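Local coordinates for hydrogen peroxide-inducible genes activator (Corynebacterium glutamicum, PDB 6G1D), which senses hydrogen peroxide by a peroxidatic mechanism and, as a LysR-family transcription factor, regulates the expression of peroxide-responsive genes, at the interface of chains A and B. Coordinates in Å, arbitrary orientation; residue numbers count along the deposited sequence, not the author numbering. Chains: chain A/B, Hydrogen peroxide-inducible genes activator.

The interface of chains A and B. Residues chain A 108, 111-112, 115, 134-135; chain B 233-236, 239.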
# COMPACT_ATOMS: atom_id res chain seq x y z
N PRO A 108 -5.45 -10.96 -13.21
CA PRO A 108 -6.91 -11.02 -13.04
C PRO A 108 -7.76 -11.00 -14.29
O PRO A 108 -8.91 -11.45 -14.24
CB PRO A 108 -7.25 -9.79 -12.20
CG PRO A 108 -5.96 -9.31 -11.63
CD PRO A 108 -4.85 -9.84 -12.46
N ALA A 111 -7.20 -14.99 -15.38
CA ALA A 111 -7.54 -16.04 -14.40
C ALA A 111 -8.93 -16.65 -14.49
O ALA A 111 -9.05 -17.84 -14.68
CB ALA A 111 -7.28 -15.57 -12.99
N PRO A 112 -10.00 -15.85 -14.32
CA PRO A 112 -11.32 -16.44 -14.28
C PRO A 112 -11.70 -17.19 -15.58
O PRO A 112 -12.52 -18.06 -15.52
CB PRO A 112 -12.23 -15.26 -13.99
CG PRO A 112 -11.46 -14.07 -14.46
CD PRO A 112 -10.05 -14.41 -14.14
N LEU A 115 -9.05 -20.57 -15.87
CA LEU A 115 -9.03 -21.54 -14.76
C LEU A 115 -9.96 -22.72 -14.95
O LEU A 115 -9.58 -23.83 -14.61
CB LEU A 115 -9.34 -20.90 -13.41
CG LEU A 115 -8.14 -20.17 -12.78
CD1 LEU A 115 -8.57 -19.33 -11.59
CD2 LEU A 115 -7.08 -21.20 -12.33
N VAL A 134 -2.75 -18.04 -7.16
CA VAL A 134 -2.69 -16.68 -6.67
C VAL A 134 -3.04 -15.73 -7.81
O VAL A 134 -2.31 -15.64 -8.79
CB VAL A 134 -1.30 -16.36 -6.12
CG1 VAL A 134 -1.26 -14.94 -5.61
CG2 VAL A 134 -0.95 -17.31 -4.97
N GLU A 135 -4.18 -15.07 -7.69
CA GLU A 135 -4.65 -14.16 -8.72
C GLU A 135 -4.24 -12.78 -8.22
O GLU A 135 -4.72 -12.33 -7.18
CB GLU A 135 -6.17 -14.23 -8.85
CG GLU A 135 -6.73 -13.23 -9.86
CD GLU A 135 -8.25 -13.18 -9.89
OE1 GLU A 135 -8.85 -13.15 -8.81
OE2 GLU A 135 -8.82 -13.09 -11.01
N ARG B 233 -5.47 -17.54 -3.11
CA ARG B 233 -6.10 -16.23 -2.89
C ARG B 233 -6.49 -15.64 -4.23
O ARG B 233 -5.76 -15.75 -5.22
CB ARG B 233 -5.19 -15.19 -2.18
CG ARG B 233 -3.81 -14.99 -2.70
CD ARG B 233 -3.01 -14.32 -1.54
NE ARG B 233 -1.64 -13.99 -1.89
CZ ARG B 233 -0.60 -14.83 -1.89
NH1 ARG B 233 -0.74 -16.12 -1.56
NH2 ARG B 233 0.59 -14.36 -2.24
N ALA B 234 -7.56 -14.85 -4.24
CA ALA B 234 -8.04 -14.20 -5.45
C ALA B 234 -8.32 -12.75 -5.23
O ALA B 234 -8.60 -12.33 -4.12
CB ALA B 234 -9.30 -14.91 -5.89
N SER B 235 -8.31 -11.98 -6.32
CA SER B 235 -8.72 -10.59 -6.26
C SER B 235 -10.17 -10.35 -6.65
O SER B 235 -10.66 -9.26 -6.41
CB SER B 235 -7.75 -9.71 -7.09
OG SER B 235 -7.61 -10.18 -8.41
N SER B 236 -10.87 -11.34 -7.23
CA SER B 236 -12.28 -11.18 -7.62
C SER B 236 -13.11 -12.40 -7.27
O SER B 236 -12.61 -13.56 -7.28
CB SER B 236 -12.39 -10.94 -9.12
OG SER B 236 -11.91 -12.06 -9.86
N THR B 239 -13.23 -15.25 -9.95
CA THR B 239 -12.13 -16.22 -9.85
C THR B 239 -12.38 -17.20 -8.70
O THR B 239 -12.18 -18.41 -8.87
CB THR B 239 -10.79 -15.53 -9.70
OG1 THR B 239 -10.55 -14.80 -10.91
CG2 THR B 239 -9.66 -16.57 -9.49
O HOH W 1 -10.58 -11.44 -12.12
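Carboxylate oxygen OE1 of A:Glu135 is gripped by two successive backbone N-H groups of chain B, a worked example of how a loop leading into a helix can receive an acidic side chain from a partner subunit. The subunits are LysR-family regulators meeting through their regulatory domains in a two-fold arrangement, as is common in this family. The N of B:Ser235 lies 2.8 Å from OE1 of A:Glu135, on its anti side. The N of B:Ser236 reaches the same OE1 of A:Glu135 on the syn side, at 3.1 Å. Both are tilted out of the carboxylate plane toward the same face, and both bonds are bent, 137° at the hydrogen for B:Ser235. Helix 237-245 of B begins just beyond the two serines, and its N-terminal end would probably favour the negative charge.

The glutamate enters from the end of strand 129-135, with CG anti to the backbone N (chi1 177°) and an extended chain that carries the carboxylate to B:Thr239, tip to tip. There the hydroxyl OG1 stands above the carboxylate plane by OE2; the modelled separation is too short to be trusted. OE2 of A:Glu135 also meets a water O at 2.7 Å, which joins it to the carbonyl O of A:Pro108 and to OG of B:Ser236. Within chain B, OG1 of B:Thr239 also lies within hydrogen-bonding range of that serine OG, and may share its hydrogen or serve one acceptor at a time.

At the root of the side chain, the backbone N of A:Glu135 donates to the carbonyl O of B:Arg233 at 3.0 Å in a nearly straight bond. It accompanies a parallel beta bridge between A:Val134 and B:Arg233. Their side chains run side by side: CG1 of A:Val134 sits over the centre of one guanidinium face, 3.8 Å from CZ of B:Arg233. From helix 111-125 of A, CD1 of A:Leu115 packs against the B:Thr239 methyl CG2 at 3.6 Å, the side chains crossing at about a right angle.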